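Local coordinates for protein beta-phosphoglucomutase (Bacteroides vulgatus, PDB 3DV9) that probably interconverts beta-glucose 1-phosphate and glucose 6-phosphate, as a putative magnesium-dependent beta-phosphoglucomutase of the haloacid dehalogenase family, at residues Ala25-Met30 / Asn183-Ile188; Leu114-Lys119 / Asp232-Trp237; Thr126-Thr131 / Ala152-Thr157; Pro170-Leu175 / Val199-Phe204. All blocks are in the same frame, centred on the assembly; numbering follows the deposited sequence.

The four contacts illustrate how a three-layer alpha/beta/alpha domain is built outward from central strands. Contact 1 pairs strands 25-29 and 185-189 and carries Asp29, a magnesium ligand. Contact 3, its centre about 10 Å from that of contact 1, continues the same sheet through strand 126-130 to an outermost strand, and the Thr131 side chain lies about 7 Å from the metal. Contacts 2 and 4 lie on opposite faces of the sheet, their centres about 13 Å and 8 Å from that of contact 1 and their nearest atoms about 8 Å apart. The Tyr171 side chain of contact 4 is about 7 Å from the magnesium, that of Phe233 in contact 2 about 13 Å.

Contact 1 of 4, residues Ala25-Met30 / Asn183-Ile188; sequences AVLFDM and NEALVI. With MG (magnesium ion), chain B; PO4 (phosphate ion), chain C.
Val26 and Phe28 both meet Ile188 on one face of two parallel strands, 25-29 and 185-189, in the middle of the Rossmann-like sheet of the haloacid dehalogenase fold. In Ile188, CG1 is anti to the carbonyl carbon (chi1 -47°), and there it serves two partners. It lies 3.6 Å from CG1 of Val26, and it also sits over one face of the Phe28 ring, offset toward the rim and 4.2 Å from the ring centre, a CH-pi contact. The Phe28 and Ile188 side chains run side by side in the same direction. On the other face the paired side chains stand farther apart: Ala25 CB is 4.3 Å from Ala185 CB, and Leu27 CB approaches Val187 CG2 at 4.4 Å.

Five backbone hydrogen bonds join the strands, from Ala25 N to Glu184 O through to Asp29 N to Ile188 O. Helix 230-244 covers the Ile188 face and helix 169-178 the other.

At the C-terminal edge Asp29 turns to the metal site, which Asp31, Glu65 and Asn190 share, while its OD1 pairs with Lys165. From the same carboxylate, OD2 of Asp29 binds the magnesium ion at 2.1 Å.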
loop_
_atom_site.group_PDB
_atom_site.type_symbol
_atom_site.label_atom_id
_atom_site.label_comp_id
_atom_site.label_asym_id
_atom_site.label_seq_id
_atom_site.Cartn_x
_atom_site.Cartn_y
_atom_site.Cartn_z
ATOM N N ALA A 25 -8.790 8.035 -10.935
ATOM C CA ALA A 25 -7.503 7.916 -10.250
ATOM C C ALA A 25 -7.268 6.485 -9.774
ATOM O O ALA A 25 -8.208 5.765 -9.419
ATOM C CB ALA A 25 -7.484 8.886 -9.001
ATOM N N VAL A 26 -5.995 6.106 -9.705
ATOM C CA VAL A 26 -5.608 4.784 -9.182
ATOM C C VAL A 26 -4.479 5.030 -8.186
ATOM O O VAL A 26 -3.411 5.544 -8.545
ATOM C CB VAL A 26 -5.189 3.750 -10.286
ATOM C CG1 VAL A 26 -4.978 2.325 -9.649
ATOM C CG2 VAL A 26 -6.237 3.664 -11.412
ATOM N N LEU A 27 -4.762 4.691 -6.926
ATOM C CA LEU A 27 -3.897 4.981 -5.786
ATOM C C LEU A 27 -3.108 3.746 -5.464
ATOM O O LEU A 27 -3.666 2.758 -4.983
ATOM C CB LEU A 27 -4.746 5.367 -4.547
ATOM C CG LEU A 27 -5.261 6.802 -4.521
ATOM C CD1 LEU A 27 -5.493 7.457 -5.849
ATOM C CD2 LEU A 27 -6.455 6.966 -3.526
ATOM N N PHE A 28 -1.806 3.779 -5.749
ATOM C CA PHE A 28 -0.933 2.607 -5.536
ATOM C C PHE A 28 -0.159 2.664 -4.253
ATOM O O PHE A 28 0.620 3.612 -3.991
ATOM C CB PHE A 28 0.091 2.504 -6.656
ATOM C CG PHE A 28 -0.475 2.066 -7.952
ATOM C CD1 PHE A 28 -0.402 0.711 -8.311
ATOM C CD2 PHE A 28 -1.066 2.979 -8.823
ATOM C CE1 PHE A 28 -0.922 0.258 -9.538
ATOM C CE2 PHE A 28 -1.610 2.542 -10.061
ATOM C CZ PHE A 28 -1.516 1.192 -10.421
ATOM N N ASP A 29 -0.281 1.599 -3.466
ATOM C CA ASP A 29 0.734 1.412 -2.462
ATOM C C ASP A 29 2.148 1.270 -3.106
ATOM O O ASP A 29 2.275 0.868 -4.279
ATOM C CB ASP A 29 0.390 0.162 -1.657
ATOM C CG ASP A 29 1.389 -0.123 -0.615
ATOM O OD1 ASP A 29 1.690 0.813 0.164
ATOM O OD2 ASP A 29 1.898 -1.257 -0.600
HETATM N N MSE A 30 3.220 1.619 -2.374
HETATM C CA MSE A 30 4.561 1.440 -2.956
HETATM C C MSE A 30 5.241 0.069 -2.693
HETATM O O MSE A 30 5.507 -0.712 -3.601
HETATM C CB MSE A 30 5.507 2.570 -2.535
HETATM C CG MSE A 30 6.822 2.486 -3.329
HETATM SE SE MSE A 30 8.002 3.938 -2.870
HETATM C CE MSE A 30 8.440 3.356 -1.041
ATOM N N ASN A 183 -15.600 7.357 -4.881
ATOM C CA ASN A 183 -16.075 6.539 -6.012
ATOM C C ASN A 183 -15.403 6.891 -7.367
ATOM O O ASN A 183 -15.859 6.453 -8.422
ATOM C CB ASN A 183 -17.595 6.629 -6.150
ATOM C CG ASN A 183 -18.043 7.992 -6.599
ATOM O OD1 ASN A 183 -17.605 9.008 -6.047
ATOM N ND2 ASN A 183 -18.946 8.027 -7.598
ATOM N N GLU A 184 -14.343 7.687 -7.329
ATOM C CA GLU A 184 -13.552 8.039 -8.525
ATOM C C GLU A 184 -12.165 7.399 -8.503
ATOM O O GLU A 184 -11.315 7.709 -9.337
ATOM C CB GLU A 184 -13.421 9.571 -8.672
ATOM C CG GLU A 184 -14.757 10.270 -8.947
ATOM C CD GLU A 184 -14.678 11.805 -8.904
ATOM O OE1 GLU A 184 -13.726 12.366 -8.305
ATOM O OE2 GLU A 184 -15.600 12.436 -9.459
ATOM N N ALA A 185 -11.908 6.582 -7.482
ATOM C CA ALA A 185 -10.584 5.995 -7.291
ATOM C C ALA A 185 -10.621 4.480 -7.012
ATOM O O ALA A 185 -11.673 3.917 -6.666
ATOM C CB ALA A 185 -9.830 6.735 -6.168
ATOM N N LEU A 186 -9.459 3.840 -7.238
ATOM C CA LEU A 186 -9.188 2.465 -6.793
ATOM C C LEU A 186 -7.961 2.512 -5.867
ATOM O O LEU A 186 -7.059 3.313 -6.074
ATOM C CB LEU A 186 -8.814 1.573 -7.994
ATOM C CG LEU A 186 -9.835 0.954 -8.947
ATOM C CD1 LEU A 186 -10.875 1.913 -9.371
ATOM C CD2 LEU A 186 -9.128 0.307 -10.140
ATOM N N VAL A 187 -7.929 1.648 -4.859
ATOM C CA VAL A 187 -6.730 1.468 -4.045
ATOM C C VAL A 187 -6.120 0.121 -4.452
ATOM O O VAL A 187 -6.825 -0.873 -4.552
ATOM C CB VAL A 187 -7.057 1.474 -2.532
ATOM C CG1 VAL A 187 -5.866 0.930 -1.697
ATOM C CG2 VAL A 187 -7.465 2.892 -2.074
ATOM N N ILE A 188 -4.826 0.132 -4.716
ATOM C CA ILE A 188 -4.085 -1.129 -5.042
ATOM C C ILE A 188 -3.130 -1.405 -3.886
ATOM O O ILE A 188 -2.133 -0.698 -3.701
ATOM C CB ILE A 188 -3.315 -1.003 -6.368
ATOM C CG1 ILE A 188 -4.190 -0.401 -7.483
ATOM C CG2 ILE A 188 -2.729 -2.388 -6.765
ATOM C CD1 ILE A 188 -5.472 -1.236 -7.744
HETATM MG MG MG B . 2.772 -2.617 0.824
HETATM P P PO4 C . 3.929 0.411 2.104
HETATM O O1 PO4 C . 4.200 1.205 0.842
HETATM O O2 PO4 C . 3.681 -1.038 1.790
HETATM O O3 PO4 C . 2.722 0.986 2.851
HETATM O O4 PO4 C . 5.095 0.497 3.080
HETATM O O HOH W 1 3.307 -1.116 2.199
HETATM O O HOH W 2 0.867 -2.114 2.193
#

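Contact 2 of 4, residues Leu114-Lys119 / Asp232-Trp237; sequences LEVLTK and DFNKNW
Lys119 and Asn234 cross at about a right angle, the extended lysine chain bringing its ammonium to the neighbouring helix. NZ of Lys119 donates to OD1 of Asn234 at 2.8 Å, approaching from well above the plane of the amide carbonyl, and a weak second bond reaches the backbone O of Asn234 at 2.9 Å. A salt bridge from Lys119 to Glu238 adds a charged partner.

Glu115 also crosses Asn234 at about a right angle. Its carboxylate plane is turned 72° from the amide plane, and OE1 of Glu115, 3.1 Å from ND2 of Asn234, has too poor an angle for a hydrogen bond.

Deeper in, Val116 slides past Asn234 in the opposite direction, but stands at about a right angle to both aromatic side chains. Its CG2, anti to the backbone N, touches CB of Trp237 at 3.8 Å and CE2 of Phe233 at 3.9 Å. An alanine in place of Asn234 would probably leave Lys119 NZ without its stronger bond, with the weak backbone bond and the Glu238 salt bridge remaining, and open a gap beside Val116 CB.

The axes of the two segments approach to 9.1 Å and lie 27° apart in direction. Phe233 and Trp237 pack onto strands 25-29 and 185-189, so the pair forms part of one of the two helical layers flanking the sheet in the alpha/beta/alpha sandwich of haloacid dehalogenases.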
loop_
_atom_site.group_PDB
_atom_site.type_symbol
_atom_site.label_atom_id
_atom_site.label_comp_id
_atom_site.label_asym_id
_atom_site.label_seq_id
_atom_site.Cartn_x
_atom_site.Cartn_y
_atom_site.Cartn_z
ATOM N N LEU A 114 5.183 -1.429 -14.166
ATOM C CA LEU A 114 5.401 -0.371 -15.175
ATOM C C LEU A 114 4.379 -0.501 -16.307
ATOM O O LEU A 114 3.833 0.519 -16.759
ATOM C CB LEU A 114 6.842 -0.449 -15.692
ATOM C CG LEU A 114 7.132 0.483 -16.872
ATOM C CD1 LEU A 114 6.905 1.910 -16.508
ATOM C CD2 LEU A 114 8.595 0.277 -17.267
ATOM N N GLU A 115 4.102 -1.730 -16.743
ATOM C CA GLU A 115 3.135 -1.930 -17.802
ATOM C C GLU A 115 1.736 -1.433 -17.420
ATOM O O GLU A 115 1.067 -0.740 -18.204
ATOM C CB GLU A 115 3.069 -3.372 -18.226
ATOM C CG GLU A 115 2.094 -3.556 -19.408
ATOM C CD GLU A 115 2.144 -4.974 -19.966
ATOM O OE1 GLU A 115 3.076 -5.737 -19.615
ATOM O OE2 GLU A 115 1.263 -5.326 -20.762
ATOM N N VAL A 116 1.239 -1.813 -16.251
ATOM C CA VAL A 116 -0.092 -1.346 -15.857
ATOM C C VAL A 116 -0.177 0.183 -15.658
ATOM O O VAL A 116 -1.175 0.787 -16.049
ATOM C CB VAL A 116 -0.698 -2.159 -14.672
ATOM C CG1 VAL A 116 -0.119 -1.688 -13.296
ATOM C CG2 VAL A 116 -2.217 -2.101 -14.726
ATOM N N LEU A 117 0.875 0.795 -15.125
ATOM C CA LEU A 117 0.930 2.260 -14.923
ATOM C C LEU A 117 0.892 2.966 -16.271
ATOM O O LEU A 117 0.247 4.004 -16.426
ATOM C CB LEU A 117 2.194 2.650 -14.163
ATOM C CG LEU A 117 2.090 2.297 -12.672
ATOM C CD1 LEU A 117 3.480 2.328 -11.998
ATOM C CD2 LEU A 117 1.038 3.224 -11.984
ATOM N N THR A 118 1.557 2.398 -17.265
ATOM C CA THR A 118 1.562 3.027 -18.608
ATOM C C THR A 118 0.165 2.965 -19.238
ATOM O O THR A 118 -0.240 3.918 -19.926
ATOM C CB THR A 118 2.661 2.429 -19.547
ATOM O OG1 THR A 118 2.312 1.089 -19.925
ATOM C CG2 THR A 118 4.004 2.411 -18.853
ATOM N N LYS A 119 -0.576 1.873 -18.969
ATOM C CA LYS A 119 -1.937 1.725 -19.521
ATOM C C LYS A 119 -2.815 2.777 -18.840
ATOM O O LYS A 119 -3.598 3.477 -19.502
ATOM C CB LYS A 119 -2.514 0.357 -19.139
ATOM C CG LYS A 119 -1.913 -0.803 -19.935
ATOM C CD LYS A 119 -2.491 -2.091 -19.407
ATOM C CE LYS A 119 -1.820 -3.263 -20.020
ATOM N NZ LYS A 119 -2.356 -4.558 -19.435
ATOM N N ASP A 232 -0.807 -10.551 -12.801
ATOM C CA ASP A 232 -2.235 -10.927 -12.815
ATOM C C ASP A 232 -3.086 -9.649 -12.899
ATOM O O ASP A 232 -3.994 -9.517 -13.737
ATOM C CB ASP A 232 -2.550 -11.789 -11.553
ATOM C CG ASP A 232 -3.926 -12.497 -11.599
ATOM O OD1 ASP A 232 -4.424 -12.735 -12.723
ATOM O OD2 ASP A 232 -4.511 -12.858 -10.512
ATOM N N PHE A 233 -2.762 -8.698 -12.028
ATOM C CA PHE A 233 -3.474 -7.409 -11.998
ATOM C C PHE A 233 -3.346 -6.691 -13.367
ATOM O O PHE A 233 -4.340 -6.293 -13.977
ATOM C CB PHE A 233 -2.951 -6.552 -10.848
ATOM C CG PHE A 233 -3.528 -5.180 -10.826
ATOM C CD1 PHE A 233 -4.900 -4.995 -10.744
ATOM C CD2 PHE A 233 -2.693 -4.076 -10.996
ATOM C CE1 PHE A 233 -5.462 -3.692 -10.742
ATOM C CE2 PHE A 233 -3.224 -2.763 -10.991
ATOM C CZ PHE A 233 -4.621 -2.576 -10.896
ATOM N N ASN A 234 -2.121 -6.625 -13.870
ATOM C CA ASN A 234 -1.840 -5.981 -15.138
ATOM C C ASN A 234 -2.679 -6.659 -16.237
ATOM O O ASN A 234 -3.304 -5.973 -17.068
ATOM C CB ASN A 234 -0.357 -6.077 -15.467
ATOM C CG ASN A 234 -0.048 -5.514 -16.832
ATOM O OD1 ASN A 234 -0.586 -4.467 -17.206
ATOM N ND2 ASN A 234 0.768 -6.235 -17.611
ATOM N N LYS A 235 -2.668 -7.995 -16.274
ATOM C CA LYS A 235 -3.354 -8.722 -17.349
ATOM C C LYS A 235 -4.865 -8.441 -17.360
ATOM O O LYS A 235 -5.524 -8.440 -18.419
ATOM C CB LYS A 235 -3.141 -10.213 -17.158
ATOM C CG LYS A 235 -3.774 -11.081 -18.205
ATOM C CD LYS A 235 -3.300 -12.524 -18.060
ATOM C CE LYS A 235 -3.605 -13.107 -16.683
ATOM N NZ LYS A 235 -2.990 -14.469 -16.488
ATOM N N ASN A 236 -5.392 -8.237 -16.170
ATOM C CA ASN A 236 -6.808 -8.005 -15.964
ATOM C C ASN A 236 -7.250 -6.543 -16.040
ATOM O O ASN A 236 -8.445 -6.246 -15.946
ATOM C CB ASN A 236 -7.197 -8.605 -14.625
ATOM C CG ASN A 236 -7.386 -10.092 -14.714
ATOM O OD1 ASN A 236 -8.439 -10.567 -15.142
ATOM N ND2 ASN A 236 -6.358 -10.847 -14.337
ATOM N N TRP A 237 -6.296 -5.639 -16.244
ATOM C CA TRP A 237 -6.619 -4.202 -16.187
ATOM C C TRP A 237 -7.734 -3.804 -17.205
ATOM O O TRP A 237 -8.725 -3.129 -16.873
ATOM C CB TRP A 237 -5.351 -3.336 -16.400
ATOM C CG TRP A 237 -5.808 -1.932 -16.407
ATOM C CD1 TRP A 237 -5.916 -1.116 -17.469
ATOM C CD2 TRP A 237 -6.348 -1.219 -15.273
ATOM N NE1 TRP A 237 -6.461 0.100 -17.074
ATOM C CE2 TRP A 237 -6.739 0.054 -15.731
ATOM C CE3 TRP A 237 -6.536 -1.547 -13.916
ATOM C CZ2 TRP A 237 -7.315 1.024 -14.872
ATOM C CZ3 TRP A 237 -7.103 -0.588 -13.059
ATOM C CH2 TRP A 237 -7.483 0.680 -13.545
#

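Contact 3 of 4, residues Thr126-Thr131 / Ala152-Thr157; sequences TPMVVT and ANLMVT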
loop_
_atom_site.group_PDB
_atom_site.type_symbol
_atom_site.label_atom_id
_atom_site.label_comp_id
_atom_site.label_asym_id
_atom_site.label_seq_id
_atom_site.Cartn_x
_atom_site.Cartn_y
_atom_site.Cartn_z
ATOM N N THR A 126 -5.212 9.308 -13.366
ATOM C CA THR A 126 -4.152 9.856 -12.531
ATOM C C THR A 126 -3.588 8.830 -11.567
ATOM O O THR A 126 -4.269 8.452 -10.613
ATOM C CB THR A 126 -4.699 11.034 -11.718
ATOM O OG1 THR A 126 -5.184 12.019 -12.632
ATOM C CG2 THR A 126 -3.605 11.595 -10.762
ATOM N N PRO A 127 -2.353 8.342 -11.825
ATOM C CA PRO A 127 -1.784 7.424 -10.863
ATOM C C PRO A 127 -1.262 8.231 -9.657
ATOM O O PRO A 127 -0.775 9.353 -9.829
ATOM C CB PRO A 127 -0.620 6.777 -11.643
ATOM C CG PRO A 127 -0.760 7.229 -13.077
ATOM C CD PRO A 127 -1.458 8.543 -12.982
HETATM N N MSE A 128 -1.390 7.669 -8.458
HETATM C CA MSE A 128 -0.829 8.304 -7.256
HETATM C C MSE A 128 -0.108 7.226 -6.470
HETATM O O MSE A 128 -0.452 6.041 -6.575
HETATM C CB MSE A 128 -1.928 8.954 -6.380
HETATM C CG MSE A 128 -2.833 9.944 -7.150
HETATM SE SE MSE A 128 -4.055 10.870 -5.925
HETATM C CE MSE A 128 -2.709 11.781 -4.838
ATOM N N VAL A 129 0.877 7.645 -5.696
ATOM C CA VAL A 129 1.574 6.730 -4.758
ATOM C C VAL A 129 1.182 7.089 -3.346
ATOM O O VAL A 129 1.168 8.271 -2.997
ATOM C CB VAL A 129 3.106 6.808 -4.886
ATOM C CG1 VAL A 129 3.755 5.803 -3.915
ATOM C CG2 VAL A 129 3.516 6.519 -6.266
ATOM N N VAL A 130 0.861 6.068 -2.536
ATOM C CA VAL A 130 0.488 6.245 -1.120
ATOM C C VAL A 130 1.280 5.275 -0.233
ATOM O O VAL A 130 1.030 4.057 -0.241
ATOM C CB VAL A 130 -1.001 6.000 -0.897
ATOM C CG1 VAL A 130 -1.346 6.214 0.610
ATOM C CG2 VAL A 130 -1.847 6.865 -1.835
ATOM N N THR A 131 2.217 5.802 0.544
ATOM C CA THR A 131 3.169 4.911 1.232
ATOM C C THR A 131 3.381 5.331 2.659
ATOM O O THR A 131 3.353 6.524 2.965
ATOM C CB THR A 131 4.508 4.789 0.448
ATOM O OG1 THR A 131 5.385 3.893 1.139
ATOM C CG2 THR A 131 5.176 6.154 0.298
ATOM N N ALA A 152 4.827 14.869 -7.770
ATOM C CA ALA A 152 5.048 15.254 -6.350
ATOM C C ALA A 152 3.838 15.788 -5.619
ATOM O O ALA A 152 3.659 15.569 -4.407
ATOM C CB ALA A 152 6.167 16.306 -6.267
ATOM N N ASN A 153 3.024 16.551 -6.328
ATOM C CA ASN A 153 1.823 17.060 -5.704
ATOM C C ASN A 153 0.793 15.935 -5.541
ATOM O O ASN A 153 -0.202 16.099 -4.831
ATOM C CB ASN A 153 1.283 18.282 -6.467
ATOM C CG ASN A 153 1.026 17.989 -7.927
ATOM O OD1 ASN A 153 1.963 17.633 -8.683
ATOM N ND2 ASN A 153 -0.245 18.168 -8.348
ATOM N N LEU A 154 1.080 14.776 -6.149
ATOM C CA LEU A 154 0.137 13.653 -6.189
ATOM C C LEU A 154 0.711 12.371 -5.563
ATOM O O LEU A 154 0.560 11.249 -6.081
ATOM C CB LEU A 154 -0.345 13.408 -7.620
ATOM C CG LEU A 154 -0.989 14.621 -8.304
ATOM C CD1 LEU A 154 -1.316 14.281 -9.743
ATOM C CD2 LEU A 154 -2.234 15.074 -7.541
HETATM N N MSE A 155 1.343 12.581 -4.414
HETATM C CA MSE A 155 1.950 11.504 -3.651
HETATM C C MSE A 155 1.696 11.708 -2.175
HETATM O O MSE A 155 1.588 12.833 -1.698
HETATM C CB MSE A 155 3.449 11.453 -3.887
HETATM C CG MSE A 155 3.855 10.696 -5.125
HETATM SE SE MSE A 155 5.728 11.014 -5.418
HETATM C CE MSE A 155 6.403 10.640 -3.618
ATOM N N VAL A 156 1.602 10.604 -1.450
ATOM C CA VAL A 156 1.374 10.663 -0.017
ATOM C C VAL A 156 2.413 9.739 0.607
ATOM O O VAL A 156 2.495 8.554 0.263
ATOM C CB VAL A 156 -0.077 10.249 0.376
ATOM C CG1 VAL A 156 -0.247 10.191 1.892
ATOM C CG2 VAL A 156 -1.133 11.206 -0.230
ATOM N N THR A 157 3.223 10.311 1.493
ATOM C CA THR A 157 4.278 9.562 2.158
ATOM C C THR A 157 4.182 9.737 3.673
ATOM O O THR A 157 3.380 10.551 4.175
ATOM C CB THR A 157 5.685 10.011 1.672
ATOM O OG1 THR A 157 5.996 11.297 2.228
ATOM C CG2 THR A 157 5.771 10.075 0.143
HETATM O O HOH W 3 1.484 10.855 -8.525
#
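Met128, present as selenomethionine, hooks over the Leu154 backbone where parallel strands 126-130 and 155-156 begin to pair at the margin of the Rossmann-like sheet. Its chain bends at chi3 (62°), which swings CE back over the neighbouring segment, 3.5 Å from Leu154 O and 4.0 Å from Leu154 CB. The methyl thus fills the hollow between the leucine carbonyl and side chain. Beyond it, Leu154 crosses Thr126 at about a right angle, and the bump of its CD1 rests against Thr126 CG2 at 3.7 Å.

At this end the strands have not yet closed. A water sits between the two carbonyls, 3.0 Å from Pro127 O and 2.6 Å from Leu154 O, within hydrogen-bonding reach of both, though it has more acceptors around it than protons to give, while Val129 N is buried without a partner in the model.

Farther along, the side chains pair one to one across the strands. On one face CB of Val129 abuts CG of Met155 at 4.0 Å, and on the other Val130 CG1 leans toward Val156 CB, beneath helix 169-178. Helix 139-145 lies between the two strands in sequence, completing a beta-alpha-beta crossover.

The last knob is the Thr131 methyl, CG2, which meets CG2 of Thr157 at 4.0 Å, the two side chains crossing obliquely. The other branch of Thr131, OG1, is bonded to Ser133 N and to the phosphate ion, so this end of the pairing borders the metal site and probably the active site. Val156 N donates to Val129 O, and Thr131 N donates to Val156 O at 2.8 Å.

Contact 4 of 4, residues Pro170-Leu175 / Val199-Phe204; sequences PYLMAL and VAAGIF
Leu175 meets Ile203 tip to tip, with CG of Leu175 anti to the carbonyl carbon (chi1 -57°) and its CD1 carried outward, anti to CA (chi2 175°). In Ile203 the outer torsion is likewise extended (chi2 162°), and the two CD1 atoms of Leu175 and Ile203 meet at 3.8 Å. The Ile203 methyl is set into the fork of the leucine, 3.9 Å from Leu175 CG and 4.0 Å from Leu175 CD2. An alanine in place of Leu175 would probably leave Ile203 CD1 without this fork and open a gap between the helix and the loop. One helical turn earlier, Tyr171 CB supports the same methyl, Ile203 CD1, at 3.9 Å.

These groups belong to one face of the three-layer alpha/beta/alpha fold, where helix 169-178 packs beside the end of helix 192-200 and the connection into strand 204-208. Ile203 is wedged beneath them, also touching Leu27, Ala185 and Val187 of the central strands.

Ala201 makes the second part of the contact. Its CB lies 3.8 Å from CB of Tyr171 and 4.0 Å from CD2 of Leu172, so a single methyl fits between two neighbouring side chains of the helix. Tyr171 takes part through its CB, while its ring extends toward Asp29 of the metal site and its OH bonds Glu189. The chain turns at Gly202, which adopts positive phi in a Schellman motif, with Gly202 N bonded to Val199 O at 2.9 Å. The carbonyl O of Gly202 is hydrogen-bonded to the hydroxyl of Tyr12.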
loop_
_atom_site.group_PDB
_atom_site.type_symbol
_atom_site.label_atom_id
_atom_site.label_comp_id
_atom_site.label_asym_id
_atom_site.label_seq_id
_atom_site.Cartn_x
_atom_site.Cartn_y
_atom_site.Cartn_z
ATOM N N PRO A 170 -3.850 8.174 5.113
ATOM C CA PRO A 170 -3.036 8.270 3.887
ATOM C C PRO A 170 -3.902 8.308 2.601
ATOM O O PRO A 170 -3.610 9.075 1.638
ATOM C CB PRO A 170 -2.170 6.982 3.939
ATOM C CG PRO A 170 -2.130 6.602 5.330
ATOM C CD PRO A 170 -3.425 7.031 5.963
ATOM N N TYR A 171 -4.908 7.441 2.535
ATOM C CA TYR A 171 -5.790 7.383 1.364
ATOM C C TYR A 171 -6.734 8.576 1.290
ATOM O O TYR A 171 -6.971 9.116 0.224
ATOM C CB TYR A 171 -6.537 6.033 1.295
ATOM C CG TYR A 171 -5.572 4.956 0.920
ATOM C CD1 TYR A 171 -4.942 4.971 -0.331
ATOM C CD2 TYR A 171 -5.227 3.939 1.824
ATOM C CE1 TYR A 171 -3.989 4.003 -0.676
ATOM C CE2 TYR A 171 -4.265 2.921 1.449
ATOM C CZ TYR A 171 -3.669 2.996 0.212
ATOM O OH TYR A 171 -2.734 2.086 -0.176
ATOM N N LEU A 172 -7.273 8.998 2.425
ATOM C CA LEU A 172 -8.082 10.220 2.444
ATOM C C LEU A 172 -7.273 11.423 1.956
ATOM O O LEU A 172 -7.807 12.323 1.244
ATOM C CB LEU A 172 -8.629 10.460 3.856
ATOM C CG LEU A 172 -9.643 9.428 4.383
ATOM C CD1 LEU A 172 -9.889 9.592 5.896
ATOM C CD2 LEU A 172 -10.930 9.399 3.567
HETATM N N MSE A 173 -5.997 11.470 2.364
HETATM C CA MSE A 173 -5.103 12.595 1.978
HETATM C C MSE A 173 -4.855 12.519 0.471
HETATM O O MSE A 173 -4.803 13.557 -0.220
HETATM C CB MSE A 173 -3.791 12.567 2.740
HETATM C CG MSE A 173 -2.770 13.664 2.322
HETATM SE SE MSE A 173 -3.507 15.430 2.739
HETATM C CE MSE A 173 -3.211 15.305 4.691
ATOM N N ALA A 174 -4.704 11.289 -0.027
ATOM C CA ALA A 174 -4.577 11.081 -1.485
ATOM C C ALA A 174 -5.798 11.649 -2.233
ATOM O O ALA A 174 -5.621 12.363 -3.200
ATOM C CB ALA A 174 -4.367 9.611 -1.854
ATOM N N LEU A 175 -7.006 11.294 -1.811
ATOM C CA LEU A 175 -8.225 11.835 -2.476
ATOM C C LEU A 175 -8.251 13.376 -2.414
ATOM O O LEU A 175 -8.556 14.054 -3.409
ATOM C CB LEU A 175 -9.513 11.240 -1.904
ATOM C CG LEU A 175 -9.710 9.701 -1.915
ATOM C CD1 LEU A 175 -11.010 9.388 -1.171
ATOM C CD2 LEU A 175 -9.810 9.282 -3.382
ATOM N N VAL A 199 -10.202 0.329 2.697
ATOM C CA VAL A 199 -11.606 -0.007 2.935
ATOM C C VAL A 199 -12.207 1.049 3.894
ATOM O O VAL A 199 -13.346 1.571 3.673
ATOM C CB VAL A 199 -11.709 -1.428 3.480
ATOM C CG1 VAL A 199 -13.123 -1.733 3.965
ATOM C CG2 VAL A 199 -11.343 -2.390 2.389
ATOM N N ALA A 200 -11.426 1.415 4.912
ATOM C CA ALA A 200 -11.876 2.428 5.899
ATOM C C ALA A 200 -12.038 3.792 5.237
ATOM O O ALA A 200 -12.811 4.624 5.721
ATOM C CB ALA A 200 -10.890 2.537 7.109
ATOM N N ALA A 201 -11.250 4.064 4.185
ATOM C CA ALA A 201 -11.372 5.309 3.426
ATOM C C ALA A 201 -12.567 5.326 2.460
ATOM O O ALA A 201 -12.855 6.362 1.851
ATOM C CB ALA A 201 -10.088 5.602 2.651
ATOM N N GLY A 202 -13.252 4.192 2.357
ATOM C CA GLY A 202 -14.419 3.991 1.505
ATOM C C GLY A 202 -14.164 3.973 0.010
ATOM O O GLY A 202 -15.079 4.264 -0.781
ATOM N N ILE A 203 -12.953 3.544 -0.368
ATOM C CA ILE A 203 -12.548 3.445 -1.786
ATOM C C ILE A 203 -12.497 1.967 -2.135
ATOM O O ILE A 203 -12.071 1.158 -1.324
ATOM C CB ILE A 203 -11.132 4.026 -2.016
ATOM C CG1 ILE A 203 -11.017 5.451 -1.405
ATOM C CG2 ILE A 203 -10.695 3.927 -3.531
ATOM C CD1 ILE A 203 -9.552 5.911 -1.199
ATOM N N PHE A 204 -12.940 1.652 -3.343
ATOM C CA PHE A 204 -12.908 0.305 -3.865
ATOM C C PHE A 204 -11.448 -0.165 -3.793
ATOM O O PHE A 204 -10.554 0.478 -4.311
ATOM C CB PHE A 204 -13.470 0.281 -5.295
ATOM C CG PHE A 204 -13.578 -1.103 -5.868
ATOM C CD1 PHE A 204 -14.820 -1.771 -5.870
ATOM C CD2 PHE A 204 -12.463 -1.725 -6.474
ATOM C CE1 PHE A 204 -14.944 -3.056 -6.386
ATOM C CE2 PHE A 204 -12.593 -3.014 -7.018
ATOM C CZ PHE A 204 -13.845 -3.669 -6.994
#